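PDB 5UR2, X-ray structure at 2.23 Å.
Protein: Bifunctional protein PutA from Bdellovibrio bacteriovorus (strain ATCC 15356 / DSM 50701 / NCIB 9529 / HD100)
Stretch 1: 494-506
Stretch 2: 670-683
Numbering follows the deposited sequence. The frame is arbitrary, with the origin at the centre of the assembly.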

# COMPACT_ATOMS: atom_id res chain seq x y z
N PRO B 494 45.74 7.60 -12.90
CA PRO B 494 44.57 6.73 -12.91
C PRO B 494 44.20 6.29 -11.50
O PRO B 494 45.08 6.21 -10.65
CB PRO B 494 45.03 5.54 -13.76
CG PRO B 494 46.51 5.44 -13.48
CD PRO B 494 46.98 6.87 -13.26
N VAL B 495 42.91 6.03 -11.26
CA VAL B 495 42.43 5.55 -9.97
C VAL B 495 42.57 4.03 -9.93
O VAL B 495 42.05 3.33 -10.79
CB VAL B 495 40.97 5.98 -9.75
CG1 VAL B 495 40.46 5.45 -8.43
CG2 VAL B 495 40.88 7.51 -9.80
N ASN B 496 43.32 3.54 -8.95
CA ASN B 496 43.47 2.11 -8.73
C ASN B 496 42.31 1.62 -7.86
O ASN B 496 42.17 2.05 -6.72
CB ASN B 496 44.81 1.80 -8.07
CG ASN B 496 45.97 2.12 -8.97
OD1 ASN B 496 46.24 1.39 -9.91
ND2 ASN B 496 46.64 3.24 -8.70
N VAL B 497 41.49 0.72 -8.41
CA VAL B 497 40.29 0.25 -7.74
C VAL B 497 40.50 -1.19 -7.31
O VAL B 497 40.89 -2.04 -8.12
CB VAL B 497 39.05 0.39 -8.64
CG1 VAL B 497 37.85 -0.28 -7.98
CG2 VAL B 497 38.73 1.88 -8.89
N ASN B 498 40.24 -1.45 -6.04
CA ASN B 498 40.38 -2.78 -5.47
C ASN B 498 39.02 -3.40 -5.25
O ASN B 498 38.01 -2.71 -5.12
CB ASN B 498 41.15 -2.74 -4.15
CG ASN B 498 42.61 -2.45 -4.35
OD1 ASN B 498 43.22 -2.95 -5.31
ND2 ASN B 498 43.20 -1.67 -3.45
N ILE B 499 39.01 -4.74 -5.23
CA ILE B 499 37.87 -5.48 -4.72
C ILE B 499 37.75 -5.24 -3.22
O ILE B 499 38.76 -5.13 -2.52
CB ILE B 499 38.06 -6.98 -5.03
CG1 ILE B 499 38.32 -7.18 -6.52
CG2 ILE B 499 36.86 -7.78 -4.59
CD1 ILE B 499 39.24 -8.37 -6.79
N VAL B 500 36.52 -5.17 -2.71
CA VAL B 500 36.30 -4.96 -1.28
C VAL B 500 35.32 -6.00 -0.76
O VAL B 500 34.13 -5.94 -1.07
CB VAL B 500 35.80 -3.56 -0.96
CG1 VAL B 500 35.71 -3.40 0.55
CG2 VAL B 500 36.74 -2.52 -1.54
N ILE B 501 35.80 -6.91 0.08
CA ILE B 501 34.98 -7.96 0.68
C ILE B 501 35.18 -7.92 2.19
O ILE B 501 36.32 -7.96 2.67
CB ILE B 501 35.34 -9.35 0.11
CG1 ILE B 501 35.11 -9.37 -1.40
CG2 ILE B 501 34.55 -10.45 0.81
CD1 ILE B 501 35.56 -10.67 -2.07
N ASN B 502 34.08 -7.91 2.95
CA ASN B 502 34.15 -7.79 4.40
C ASN B 502 34.96 -6.56 4.80
O ASN B 502 35.77 -6.60 5.73
CB ASN B 502 34.74 -9.05 5.06
CG ASN B 502 33.68 -10.04 5.51
OD1 ASN B 502 32.54 -9.67 5.81
ND2 ASN B 502 34.05 -11.30 5.59
N ASN B 503 34.77 -5.46 4.07
CA ASN B 503 35.45 -4.19 4.31
C ASN B 503 36.97 -4.29 4.21
O ASN B 503 37.68 -3.42 4.74
CB ASN B 503 35.04 -3.55 5.65
CG ASN B 503 33.61 -3.00 5.63
OD1 ASN B 503 33.01 -2.86 4.56
ND2 ASN B 503 33.07 -2.65 6.81
N LYS B 504 37.49 -5.31 3.54
CA LYS B 504 38.93 -5.45 3.30
C LYS B 504 39.21 -5.40 1.80
O LYS B 504 38.51 -6.04 1.01
CB LYS B 504 39.47 -6.75 3.91
CG LYS B 504 39.40 -6.77 5.44
CD LYS B 504 39.56 -8.18 5.98
N GLU B 505 40.22 -4.63 1.42
CA GLU B 505 40.56 -4.46 0.02
C GLU B 505 41.39 -5.64 -0.49
O GLU B 505 42.28 -6.14 0.21
CB GLU B 505 41.31 -3.13 -0.18
CG GLU B 505 40.41 -1.90 0.11
CD GLU B 505 41.08 -0.52 -0.12
OE1 GLU B 505 42.00 -0.37 -0.96
OE2 GLU B 505 40.64 0.46 0.53
N LEU B 506 41.05 -6.12 -1.68
CA LEU B 506 41.71 -7.27 -2.29
C LEU B 506 42.13 -6.95 -3.72
O LEU B 506 41.59 -6.05 -4.37
CB LEU B 506 40.80 -8.51 -2.33
CG LEU B 506 40.21 -8.89 -0.98
CD1 LEU B 506 39.21 -10.02 -1.16
CD2 LEU B 506 41.36 -9.28 -0.04
N SER B 670 32.12 1.76 -15.59
CA SER B 670 31.83 2.75 -14.56
C SER B 670 32.21 2.26 -13.16
O SER B 670 31.58 2.64 -12.17
CB SER B 670 30.35 3.15 -14.64
OG SER B 670 29.49 2.04 -14.50
N THR B 671 33.28 1.47 -13.05
CA THR B 671 33.67 0.94 -11.75
C THR B 671 34.38 1.98 -10.88
O THR B 671 34.29 1.91 -9.65
CB THR B 671 34.51 -0.32 -11.94
OG1 THR B 671 33.70 -1.31 -12.59
CG2 THR B 671 35.00 -0.86 -10.59
N VAL B 672 35.06 2.96 -11.47
CA VAL B 672 35.58 4.06 -10.64
C VAL B 672 34.43 4.78 -9.93
O VAL B 672 34.54 5.13 -8.75
CB VAL B 672 36.43 5.03 -11.48
CG1 VAL B 672 36.93 6.16 -10.63
CG2 VAL B 672 37.59 4.30 -12.10
N VAL B 673 33.31 4.99 -10.62
CA VAL B 673 32.15 5.59 -9.95
C VAL B 673 31.70 4.71 -8.80
O VAL B 673 31.46 5.17 -7.68
CB VAL B 673 31.01 5.84 -10.95
CG1 VAL B 673 29.72 6.26 -10.22
CG2 VAL B 673 31.40 6.91 -11.96
N ALA B 674 31.57 3.41 -9.07
CA ALA B 674 31.06 2.49 -8.05
C ALA B 674 32.04 2.34 -6.89
O ALA B 674 31.63 2.09 -5.75
CB ALA B 674 30.75 1.15 -8.69
N TRP B 675 33.34 2.44 -7.18
CA TRP B 675 34.35 2.46 -6.13
C TRP B 675 34.10 3.61 -5.17
O TRP B 675 34.12 3.43 -3.95
CB TRP B 675 35.72 2.53 -6.80
CG TRP B 675 36.93 2.88 -5.98
CD1 TRP B 675 37.64 4.05 -6.03
CD2 TRP B 675 37.65 2.03 -5.07
NE1 TRP B 675 38.74 3.99 -5.20
CE2 TRP B 675 38.76 2.76 -4.60
CE3 TRP B 675 37.44 0.72 -4.60
CZ2 TRP B 675 39.66 2.23 -3.67
CZ3 TRP B 675 38.35 0.20 -3.68
CH2 TRP B 675 39.44 0.95 -3.22
N GLY B 676 33.76 4.79 -5.71
CA GLY B 676 33.36 5.89 -4.86
C GLY B 676 32.16 5.55 -4.00
O GLY B 676 32.11 5.90 -2.82
N LEU B 677 31.17 4.84 -4.57
CA LEU B 677 30.01 4.43 -3.78
C LEU B 677 30.42 3.52 -2.63
O LEU B 677 29.94 3.70 -1.50
CB LEU B 677 28.96 3.74 -4.66
CG LEU B 677 27.74 3.18 -3.91
CD1 LEU B 677 26.88 4.27 -3.24
CD2 LEU B 677 26.85 2.33 -4.82
N MET B 678 31.29 2.55 -2.89
CA MET B 678 31.70 1.63 -1.84
C MET B 678 32.42 2.36 -0.70
O MET B 678 32.22 2.04 0.48
CB MET B 678 32.59 0.53 -2.43
CG MET B 678 32.95 -0.57 -1.43
SD MET B 678 31.51 -1.39 -0.78
CE MET B 678 32.17 -2.18 0.68
N LYS B 679 33.26 3.34 -1.03
CA LYS B 679 33.99 4.09 -0.01
C LYS B 679 33.03 4.88 0.88
O LYS B 679 33.26 5.03 2.09
CB LYS B 679 35.01 5.02 -0.67
CG LYS B 679 36.23 4.26 -1.20
CD LYS B 679 36.85 3.45 -0.07
CE LYS B 679 37.79 2.36 -0.55
NZ LYS B 679 38.05 1.35 0.54
N MET B 680 31.96 5.42 0.28
CA MET B 680 30.96 6.14 1.05
C MET B 680 30.15 5.17 1.90
O MET B 680 29.81 5.48 3.05
CB MET B 680 30.05 6.94 0.11
CG MET B 680 30.76 7.99 -0.74
SD MET B 680 29.65 9.10 -1.64
CE MET B 680 28.96 8.05 -2.91
N ILE B 681 29.86 3.99 1.36
CA ILE B 681 29.16 2.97 2.13
C ILE B 681 29.98 2.60 3.36
O ILE B 681 29.47 2.56 4.48
CB ILE B 681 28.86 1.74 1.24
CG1 ILE B 681 27.63 2.01 0.36
CG2 ILE B 681 28.68 0.47 2.07
CD1 ILE B 681 27.49 1.05 -0.78
N GLN B 682 31.29 2.40 3.18
CA GLN B 682 32.15 2.12 4.32
C GLN B 682 32.18 3.30 5.28
O GLN B 682 32.11 3.11 6.50
CB GLN B 682 33.57 1.79 3.85
CG GLN B 682 33.67 0.47 3.07
CD GLN B 682 35.11 0.13 2.67
OE1 GLN B 682 35.61 0.60 1.66
NE2 GLN B 682 35.76 -0.71 3.45
N GLU B 683 32.25 4.53 4.76
CA GLU B 683 32.29 5.69 5.66
C GLU B 683 30.96 5.86 6.40
O GLU B 683 30.95 6.24 7.58
CB GLU B 683 32.64 6.96 4.88
CG GLU B 683 32.82 8.14 5.80
CD GLU B 683 32.97 9.48 5.09
OE1 GLU B 683 33.17 9.49 3.85
OE2 GLU B 683 32.86 10.51 5.77

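The contact is organised around one large side chain. Trp675, on the helix 671-683, gives up more surface to the other stretch than any other residue here, and its indole lies under the strand 495-497 and the residues that follow it. Val497 supplies the lid: its CG2 sits 3.8 Å from the centroid of the five-membered ring of Trp675, 22° off the ring normal, a CH-pi contact, while its CG1 reaches CE3 of Trp675 at 3.5 Å. A valine suits this place because it branches at CB, so both methyls can meet the indole from a short side chain, CG2 over its face and CG1 near CE3. The N atom of Asn498 lies over the same face; the carbonyl O of Asn498 comes within 3.3 Å of CZ3 of Trp675.

Two further valines extend the apolar layer. Val495 points toward the helix, its CG1 4.0 Å from CD1 of Trp675 and its CB 4.1 Å from CG1 of Val672. Val500, also pointing toward the helix, spans one helical turn: CG2 lies 3.8 Å from CZ3 of Trp675, and CG1 lies 3.7 Å from CE of Met678. The helical positions follow a simple rule. Thr671, Trp675, Met678 and Gln682 all point toward the strands, spaced four, three and four residues apart, so that they share one side of the helix. Thr671 joins the apolar packing through its methyl, CG2, 3.9 Å from CG1 of Val497, while its hydroxyl is satisfied elsewhere in the structure. Met678 is long and flexible enough to carry its terminal methyl to Val500. The two stretches bury 578 Å² between them; Val497, Val500 and Met678 are buried, while Glu505 is exposed, a place where a charged group keeps access to solvent.

Strand 499-501 runs at 30° to the helix, and its alternation sorts the side chains: Val500 faces the helix, whereas Ile499 and Ile501 point away and make no contact with it. The type I' turn from Ile501 to Lys504 reverses the chain, and backbone pairing with strand 504-506 brings Glu505 back on the helix side.

Here the contact becomes polar. OE1 of Glu505 approaches the edge of the indole, 3.7 Å from CH2 of Trp675, and accepts a hydrogen bond from ND2 of Asn498 at 3.1 Å. OE2 of Glu505 forms a salt bridge with NZ of Lys679, 2.7 Å away, the one hydrogen bond between the stretches. CA-to-CB of Lys679 points sideways, but the long chain brings its amine to the carboxylate. NZ of Lys679 also donates to OE1 of Gln682 at 2.8 Å.

NE2 of Gln682 is 3.6 Å from O of Asn503 and 4.0 Å from CG1 of Val500, packing rather than bonding. In design terms, one aromatic side chain is covered on a face by Val497 and packed against by Val495 and Val500, and a single salt bridge lies at the polar edge of the contact.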